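Local coordinates for protein pectate lyase/Amb allergen (PDB 4HWV) that probably cleaves pectate as a calcium-binding, secreted lyase of polysaccharide lyase family 1, at residues W134-R148 with F209-R221. Numbering follows the deposited sequence.
Sequences WGNARTVSGKPEDAR and FPQWDPTDSSDGR
Arg148 lays one face of its guanidinium over Gln211, whose CB sits above the centre of the group, 3.7 Å from Arg148 CZ. A bend at chi3 (63°) swings the guanidinium back along its own helix, where it grips Glu145 side-on: NE goes to OE1 and NH2 to OE2, both nearly straight and close to the guanidinium plane, and this pair sets the group's orientation. The remaining nitrogen crosses over, Arg148 NH1 donating to Phe209 O at 2.8 Å in a short but bent bond (139°), tilted from that plane. Glu145 OE2 has a second, neutral donor, Gln211 NE2 at 2.9 Å, which comes from the opposite face of the carboxylate to Arg148 NH2. Tyr125 OH of helix 118-129 is hydrogen-bonded to both Glu145 OE1 and Trp212 N. All this belongs to the loop region outside the parallel beta-helix of the family 1 lyases, where the short hairpin of strands 211-213 and 221-223 packs on the start of helix 143-159 and the loop leading into it. Farther along, the Pro214 ring meets both Trp134, at the end of helix 131-134, and Val140 of the following loop: its CG approaches Trp134 CD1 obliquely at 3.6 Å, and its CD touches Val140 CG1, the side chains crossing at about a right angle. Asn136 ND2 donates almost linearly (176°) to Pro214 O at 3.0 Å, while OD1 is taken by His263. Single waters bridge the segments, one between Gly135 O and Trp212 NE1 in the indole plane, another between Val140 N and Trp212 O. Thr215 CG2 rests 3.6 Å from Asn136 O; Asp213 OD1 accepts Thr215 N, making an Asx turn, and Thr215 OG1 as well.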
ATOM      1  N   TRP A 134     -28.477  12.109  12.979  1.00 10.91           N
ATOM      2  CA  TRP A 134     -28.521  11.420  14.269  1.00 10.34           C
ATOM      3  C   TRP A 134     -28.160  12.331  15.429  1.00 11.15           C
ATOM      4  O   TRP A 134     -28.546  12.080  16.566  1.00 12.79           O
ATOM      5  CB  TRP A 134     -27.539  10.247  14.248  1.00  9.42           C
ATOM      6  CG  TRP A 134     -27.629   9.341  15.433  1.00  8.85           C
ATOM      7  CD1 TRP A 134     -26.830   9.356  16.542  1.00  8.60           C
ATOM      8  CD2 TRP A 134     -28.564   8.261  15.627  1.00  9.58           C
ATOM      9  NE1 TRP A 134     -27.215   8.359  17.419  1.00  9.82           N
ATOM     10  CE2 TRP A 134     -28.279   7.679  16.883  1.00  9.32           C
ATOM     11  CE3 TRP A 134     -29.633   7.757  14.872  1.00  9.87           C
ATOM     12  CZ2 TRP A 134     -29.017   6.599  17.399  1.00  9.89           C
ATOM     13  CZ3 TRP A 134     -30.360   6.677  15.383  1.00 10.55           C
ATOM     14  CH2 TRP A 134     -30.049   6.112  16.636  1.00 10.55           C
ATOM     15  N   GLY A 135     -27.414  13.391  15.138  1.00 10.91           N
ATOM     16  CA  GLY A 135     -26.829  14.213  16.176  1.00 11.06           C
ATOM     17  C   GLY A 135     -25.704  13.507  16.913  1.00 10.86           C
ATOM     18  O   GLY A 135     -25.188  12.457  16.472  1.00 10.45           O
ATOM     19  N   ASN A 136     -25.335  14.070  18.058  1.00 12.04           N
ATOM     20  CA  ASN A 136     -24.179  13.615  18.815  1.00 13.05           C
ATOM     21  C   ASN A 136     -24.503  13.338  20.279  1.00 14.83           C
ATOM     22  O   ASN A 136     -23.600  13.167  21.112  1.00 16.67           O
ATOM     23  CB  ASN A 136     -23.064  14.642  18.699  1.00 13.45           C
ATOM     24  CG  ASN A 136     -22.599  14.817  17.273  1.00 13.36           C
ATOM     25  OD1 ASN A 136     -23.092  15.677  16.537  1.00 14.69           O
ATOM     26  ND2 ASN A 136     -21.653  13.988  16.860  1.00 12.94           N
ATOM     27  N   ALA A 137     -25.792  13.258  20.583  1.00 15.05           N
ATOM     28  CA  ALA A 137     -26.231  13.133  21.963  1.00 15.63           C
ATOM     29  C   ALA A 137     -26.351  11.704  22.448  1.00 15.00           C
ATOM     30  O   ALA A 137     -26.544  11.475  23.641  1.00 16.34           O
ATOM     31  CB  ALA A 137     -27.551  13.870  22.172  1.00 16.78           C
ATOM     32  N   ARG A 138     -26.238  10.741  21.534  1.00 13.53           N
ATOM     33  CA  ARG A 138     -26.299   9.350  21.940  1.00 12.86           C
ATOM     34  C   ARG A 138     -25.543   8.487  20.954  1.00 10.73           C
ATOM     35  O   ARG A 138     -25.325   8.880  19.805  1.00 10.14           O
ATOM     36  CB  ARG A 138     -27.753   8.881  22.039  1.00 15.29           C
ATOM     37  CG  ARG A 138     -28.515   8.980  20.730  1.00 17.73           C
ATOM     38  CD  ARG A 138     -29.982   8.585  20.888  1.00 20.13           C
ATOM     39  NE  ARG A 138     -30.709   8.730  19.630  1.00 22.51           N
ATOM     40  CZ  ARG A 138     -31.707   7.938  19.240  1.00 24.23           C
ATOM     41  NH1 ARG A 138     -32.100   6.929  20.000  1.00 25.22           N
ATOM     42  NH2 ARG A 138     -32.303   8.153  18.076  1.00 25.00           N
ATOM     43  N   THR A 139     -25.144   7.315  21.425  1.00  9.91           N
ATOM     44  CA  THR A 139     -24.490   6.315  20.604  1.00 10.09           C
ATOM     45  C   THR A 139     -25.473   5.788  19.555  1.00  9.08           C
ATOM     46  O   THR A 139     -26.690   5.974  19.674  1.00  9.19           O
ATOM     47  CB  THR A 139     -24.004   5.173  21.482  1.00 10.77           C
ATOM     48  OG1 THR A 139     -25.109   4.686  22.250  1.00 11.26           O
ATOM     49  CG2 THR A 139     -22.915   5.680  22.438  1.00 11.19           C
ATOM     50  N   VAL A 140     -24.958   5.153  18.505  1.00  9.37           N
ATOM     51  CA  VAL A 140     -25.835   4.656  17.461  1.00  9.94           C
ATOM     52  C   VAL A 140     -26.548   3.389  17.888  1.00  9.90           C
ATOM     53  O   VAL A 140     -26.027   2.600  18.688  1.00 10.26           O
ATOM     54  CB  VAL A 140     -25.087   4.432  16.117  1.00 10.65           C
ATOM     55  CG1 VAL A 140     -24.516   5.745  15.593  1.00  9.79           C
ATOM     56  CG2 VAL A 140     -23.978   3.390  16.274  1.00 12.10           C
ATOM     57  N   SER A 141     -27.745   3.197  17.338  1.00  9.13           N
ATOM     58  CA  SER A 141     -28.537   2.002  17.612  1.00  9.07           C
ATOM     59  C   SER A 141     -29.490   1.807  16.444  1.00  8.84           C
ATOM     60  O   SER A 141     -29.630   2.683  15.605  1.00  9.27           O
ATOM     61  CB  SER A 141     -29.328   2.165  18.908  1.00 10.40           C
ATOM     62  OG  SER A 141     -30.358   3.135  18.738  1.00 11.80           O
ATOM     63  N   GLY A 142     -30.162   0.664  16.394  1.00  8.72           N
ATOM     64  CA  GLY A 142     -31.121   0.416  15.334  1.00  8.86           C
ATOM     65  C   GLY A 142     -30.566  -0.490  14.249  1.00  8.69           C
ATOM     66  O   GLY A 142     -29.429  -0.978  14.311  1.00  8.53           O
ATOM     67  N   LYS A 143     -31.373  -0.662  13.215  1.00  9.16           N
ATOM     68  CA  LYS A 143     -31.158  -1.689  12.217  1.00  9.16           C
ATOM     69  C   LYS A 143     -29.801  -1.622  11.487  1.00  8.13           C
ATOM     70  O   LYS A 143     -29.110  -2.627  11.443  1.00  7.41           O
ATOM     71  CB  LYS A 143     -32.340  -1.731  11.236  1.00 10.73           C
ATOM     72  CG  LYS A 143     -32.120  -2.604  10.017  1.00 12.51           C
ATOM     73  CD  LYS A 143     -33.383  -2.652   9.174  1.00 14.12           C
ATOM     74  CE  LYS A 143     -33.143  -3.376   7.879  1.00 15.45           C
ATOM     75  NZ  LYS A 143     -34.416  -3.440   7.108  1.00 16.34           N
ATOM     76  N   PRO A 144     -29.406  -0.468  10.915  1.00  8.40           N
ATOM     77  CA  PRO A 144     -28.114  -0.519  10.202  1.00  8.22           C
ATOM     78  C   PRO A 144     -26.945  -0.789  11.154  1.00  7.07           C
ATOM     79  O   PRO A 144     -26.009  -1.482  10.762  1.00  6.50           O
ATOM     80  CB  PRO A 144     -28.009   0.871   9.548  1.00  8.79           C
ATOM     81  CG  PRO A 144     -29.419   1.392   9.512  1.00  9.83           C
ATOM     82  CD  PRO A 144     -30.108   0.817  10.722  1.00  9.50           C
ATOM     83  N   GLU A 145     -26.992  -0.265  12.372  1.00  7.12           N
ATOM     84  CA  GLU A 145     -25.935  -0.553  13.333  1.00  7.34           C
ATOM     85  C   GLU A 145     -25.927  -2.017  13.764  1.00  7.65           C
ATOM     86  O   GLU A 145     -24.872  -2.636  13.866  1.00  7.82           O
ATOM     87  CB  GLU A 145     -26.020   0.397  14.541  1.00  7.39           C
ATOM     88  CG  GLU A 145     -25.150  -0.028  15.730  1.00  7.56           C
ATOM     89  CD  GLU A 145     -23.637   0.006  15.448  1.00  7.75           C
ATOM     90  OE1 GLU A 145     -23.179   0.510  14.384  1.00  8.01           O
ATOM     91  OE2 GLU A 145     -22.898  -0.479  16.333  1.00  8.35           O
ATOM     92  N   ASP A 146     -27.103  -2.584  14.011  1.00  7.31           N
ATOM     93  CA  ASP A 146     -27.171  -4.000  14.372  1.00  7.58           C
ATOM     94  C   ASP A 146     -26.676  -4.875  13.216  1.00  6.57           C
ATOM     95  O   ASP A 146     -26.031  -5.913  13.430  1.00  7.19           O
ATOM     96  CB  ASP A 146     -28.601  -4.370  14.787  1.00  8.99           C
ATOM     97  CG  ASP A 146     -29.002  -3.728  16.103  1.00 10.41           C
ATOM     98  OD1 ASP A 146     -28.111  -3.466  16.935  1.00 11.39           O
ATOM     99  OD2 ASP A 146     -30.202  -3.507  16.312  1.00 12.48           O
ATOM    100  N   ALA A 147     -26.976  -4.468  11.982  1.00  6.70           N
ATOM    101  CA  ALA A 147     -26.482  -5.214  10.833  1.00  6.60           C
ATOM    102  C   ALA A 147     -24.955  -5.100  10.702  1.00  6.29           C
ATOM    103  O   ALA A 147     -24.264  -6.111  10.490  1.00  6.31           O
ATOM    104  CB  ALA A 147     -27.180  -4.781   9.563  1.00  7.28           C
ATOM    105  N   ARG A 148     -24.425  -3.885  10.869  1.00  5.82           N
ATOM    106  CA  ARG A 148     -22.977  -3.711  10.894  1.00  6.13           C
ATOM    107  C   ARG A 148     -22.360  -4.592  11.973  1.00  5.82           C
ATOM    108  O   ARG A 148     -21.371  -5.284  11.725  1.00  6.18           O
ATOM    109  CB  ARG A 148     -22.587  -2.251  11.146  1.00  6.28           C
ATOM    110  CG  ARG A 148     -21.073  -2.041  11.105  1.00  6.34           C
ATOM    111  CD  ARG A 148     -20.636  -0.803  11.903  1.00  6.37           C
ATOM    112  NE  ARG A 148     -20.953  -0.969  13.319  1.00  7.02           N
ATOM    113  CZ  ARG A 148     -20.250  -1.727  14.156  1.00  6.84           C
ATOM    114  NH1 ARG A 148     -19.135  -2.340  13.754  1.00  7.60           N
ATOM    115  NH2 ARG A 148     -20.660  -1.856  15.404  1.00  8.18           N
ATOM    116  N   PHE A 209     -15.637  -3.032   8.997  1.00  4.21           N
ATOM    117  CA  PHE A 209     -16.902  -2.551   9.563  1.00  4.67           C
ATOM    118  C   PHE A 209     -16.669  -1.586  10.723  1.00  4.53           C
ATOM    119  O   PHE A 209     -17.142  -1.815  11.838  1.00  5.13           O
ATOM    120  CB  PHE A 209     -17.776  -3.750   9.954  1.00  5.23           C
ATOM    121  CG  PHE A 209     -18.123  -4.600   8.767  1.00  4.02           C
ATOM    122  CD1 PHE A 209     -19.120  -4.182   7.883  1.00  4.88           C
ATOM    123  CD2 PHE A 209     -17.415  -5.766   8.488  1.00  4.42           C
ATOM    124  CE1 PHE A 209     -19.400  -4.910   6.744  1.00  4.92           C
ATOM    125  CE2 PHE A 209     -17.700  -6.499   7.342  1.00  5.16           C
ATOM    126  CZ  PHE A 209     -18.694  -6.066   6.468  1.00  5.24           C
ATOM    127  N   PRO A 210     -15.944  -0.482  10.463  1.00  4.00           N
ATOM    128  CA  PRO A 210     -15.751   0.506  11.532  1.00  4.40           C
ATOM    129  C   PRO A 210     -17.086   1.072  11.993  1.00  4.53           C
ATOM    130  O   PRO A 210     -18.039   1.162  11.205  1.00  5.15           O
ATOM    131  CB  PRO A 210     -14.908   1.592  10.852  1.00  5.54           C
ATOM    132  CG  PRO A 210     -15.261   1.462   9.414  1.00  6.30           C
ATOM    133  CD  PRO A 210     -15.437  -0.000   9.166  1.00  5.17           C
ATOM    134  N   GLN A 211     -17.146   1.454  13.261  1.00  4.96           N
ATOM    135  CA  GLN A 211     -18.355   1.980  13.847  1.00  5.44           C
ATOM    136  C   GLN A 211     -18.226   3.479  13.971  1.00  5.05           C
ATOM    137  O   GLN A 211     -17.190   3.986  14.392  1.00  5.78           O
ATOM    138  CB  GLN A 211     -18.551   1.393  15.238  1.00  6.01           C
ATOM    139  CG  GLN A 211     -19.829   1.860  15.939  1.00  6.58           C
ATOM    140  CD  GLN A 211     -19.794   1.529  17.418  1.00  8.24           C
ATOM    141  OE1 GLN A 211     -18.884   1.963  18.135  1.00  9.79           O
ATOM    142  NE2 GLN A 211     -20.768   0.741  17.881  1.00  8.91           N
ATOM    143  N   TRP A 212     -19.296   4.188  13.628  1.00  5.65           N
ATOM    144  CA  TRP A 212     -19.350   5.613  13.925  1.00  6.26           C
ATOM    145  C   TRP A 212     -19.859   5.804  15.355  1.00  7.45           C
ATOM    146  O   TRP A 212     -20.942   5.328  15.697  1.00  8.90           O
ATOM    147  CB  TRP A 212     -20.257   6.348  12.939  1.00  6.65           C
ATOM    148  CG  TRP A 212     -20.461   7.795  13.274  1.00  6.56           C
ATOM    149  CD1 TRP A 212     -21.623   8.378  13.697  1.00  6.86           C
ATOM    150  CD2 TRP A 212     -19.489   8.857  13.196  1.00  6.26           C
ATOM    151  NE1 TRP A 212     -21.430   9.726  13.907  1.00  7.45           N
ATOM    152  CE2 TRP A 212     -20.137  10.050  13.595  1.00  6.70           C
ATOM    153  CE3 TRP A 212     -18.135   8.915  12.827  1.00  7.07           C
ATOM    154  CZ2 TRP A 212     -19.474  11.280  13.653  1.00  7.29           C
ATOM    155  CZ3 TRP A 212     -17.477  10.138  12.877  1.00  6.80           C
ATOM    156  CH2 TRP A 212     -18.153  11.312  13.297  1.00  7.02           C
ATOM    157  N   ASP A 213     -19.071   6.450  16.203  1.00  7.88           N
ATOM    158  CA  ASP A 213     -19.532   6.743  17.555  1.00  8.71           C
ATOM    159  C   ASP A 213     -19.725   8.246  17.637  1.00  8.35           C
ATOM    160  O   ASP A 213     -18.747   8.981  17.780  1.00  8.20           O
ATOM    161  CB  ASP A 213     -18.525   6.290  18.613  1.00  9.92           C
ATOM    162  CG  ASP A 213     -18.994   6.594  20.035  1.00 11.02           C
ATOM    163  OD1 ASP A 213     -20.029   7.280  20.241  1.00 11.17           O
ATOM    164  OD2 ASP A 213     -18.315   6.136  20.972  1.00 13.85           O
ATOM    165  N   PRO A 214     -20.988   8.713  17.564  1.00  8.83           N
ATOM    166  CA  PRO A 214     -21.265  10.159  17.600  1.00  9.52           C
ATOM    167  C   PRO A 214     -20.740  10.859  18.853  1.00  9.73           C
ATOM    168  O   PRO A 214     -20.527  12.063  18.814  1.00 10.31           O
ATOM    169  CB  PRO A 214     -22.801  10.234  17.583  1.00  9.21           C
ATOM    170  CG  PRO A 214     -23.252   8.910  17.004  1.00  8.73           C
ATOM    171  CD  PRO A 214     -22.213   7.899  17.425  1.00  8.95           C
ATOM    172  N   THR A 215     -20.569  10.127  19.947  1.00  9.67           N
ATOM    173  CA  THR A 215     -20.193  10.714  21.231  1.00 10.29           C
ATOM    174  C   THR A 215     -18.691  10.728  21.472  1.00 10.54           C
ATOM    175  O   THR A 215     -18.218  11.400  22.386  1.00 11.21           O
ATOM    176  CB  THR A 215     -20.911  10.011  22.426  1.00 11.09           C
ATOM    177  OG1 THR A 215     -20.386   8.690  22.619  1.00 11.68           O
ATOM    178  CG2 THR A 215     -22.414   9.923  22.178  1.00 11.91           C
ATOM    179  N   ASP A 216     -17.925  10.011  20.656  1.00 10.58           N
ATOM    180  CA  ASP A 216     -16.476   9.922  20.880  1.00 11.28           C
ATOM    181  C   ASP A 216     -15.835  11.282  20.604  1.00 11.43           C
ATOM    182  O   ASP A 216     -16.003  11.842  19.533  1.00 11.73           O
ATOM    183  CB  ASP A 216     -15.885   8.853  19.959  1.00 12.11           C
ATOM    184  CG  ASP A 216     -14.400   8.612  20.188  1.00 14.39           C
ATOM    185  OD1 ASP A 216     -13.679   9.482  20.711  1.00 16.79           O
ATOM    186  OD2 ASP A 216     -13.943   7.523  19.814  1.00 15.19           O
ATOM    187  N   SER A 217     -15.117  11.818  21.584  1.00 12.49           N
ATOM    188  CA  SER A 217     -14.497  13.140  21.464  1.00 12.74           C
ATOM    189  C   SER A 217     -15.543  14.236  21.230  1.00 13.11           C
ATOM    190  O   SER A 217     -15.232  15.303  20.692  1.00 13.19           O
ATOM    191  CB  SER A 217     -13.409  13.153  20.387  1.00 14.93           C
ATOM    192  OG  SER A 217     -12.497  12.091  20.614  1.00 16.34           O
ATOM    193  N   SER A 218     -16.775  13.940  21.652  1.00 12.88           N
ATOM    194  CA  SER A 218     -17.947  14.828  21.565  1.00 12.73           C
ATOM    195  C   SER A 218     -18.501  15.052  20.158  1.00 12.38           C
ATOM    196  O   SER A 218     -19.718  15.012  19.954  1.00 13.00           O
ATOM    197  CB  SER A 218     -17.709  16.153  22.296  1.00 14.32           C
ATOM    198  OG  SER A 218     -17.526  15.898  23.671  1.00 16.38           O
ATOM    199  N   ASP A 219     -17.616  15.278  19.191  1.00 11.22           N
ATOM    200  CA  ASP A 219     -18.031  15.480  17.806  1.00 10.25           C
ATOM    201  C   ASP A 219     -18.193  14.173  17.055  1.00  8.71           C
ATOM    202  O   ASP A 219     -18.821  14.137  16.005  1.00  9.06           O
ATOM    203  CB  ASP A 219     -17.000  16.324  17.064  1.00 11.19           C
ATOM    204  CG  ASP A 219     -16.915  17.733  17.582  1.00 13.60           C
ATOM    205  OD1 ASP A 219     -17.945  18.278  18.028  1.00 14.90           O
ATOM    206  OD2 ASP A 219     -15.807  18.284  17.533  1.00 14.64           O
ATOM    207  N   GLY A 220     -17.601  13.101  17.575  1.00  8.47           N
ATOM    208  CA  GLY A 220     -17.692  11.803  16.928  1.00  8.38           C
ATOM    209  C   GLY A 220     -16.425  11.322  16.239  1.00  7.86           C
ATOM    210  O   GLY A 220     -15.605  12.112  15.752  1.00  7.79           O
ATOM    211  N   ARG A 221     -16.260  10.001  16.206  1.00  7.22           N
ATOM    212  CA  ARG A 221     -15.132   9.386  15.515  1.00  7.43           C
ATOM    213  C   ARG A 221     -15.557   8.058  14.953  1.00  6.27           C
ATOM    214  O   ARG A 221     -16.447   7.397  15.499  1.00  7.78           O
ATOM    215  CB  ARG A 221     -13.975   9.094  16.477  1.00  8.36           C
ATOM    216  CG  ARG A 221     -13.329  10.312  17.109  1.00  9.14           C
ATOM    217  CD  ARG A 221     -12.504  11.118  16.097  1.00 10.05           C
ATOM    218  NE  ARG A 221     -11.731  12.197  16.718  1.00 11.61           N
ATOM    219  CZ  ARG A 221     -12.182  13.430  16.920  1.00 12.17           C
ATOM    220  NH1 ARG A 221     -13.411  13.758  16.549  1.00 12.46           N
ATOM    221  NH2 ARG A 221     -11.395  14.339  17.497  1.00 13.34           N
TER
HETATM  222  O   HOH W   1     -23.747  11.405  14.258  1.00  8.45           O
HETATM  223  O   HOH W   2     -21.376  13.870  22.030  1.00 27.94           O
HETATM  224  O   HOH W   3     -22.033   4.723  18.620  1.00 13.72           O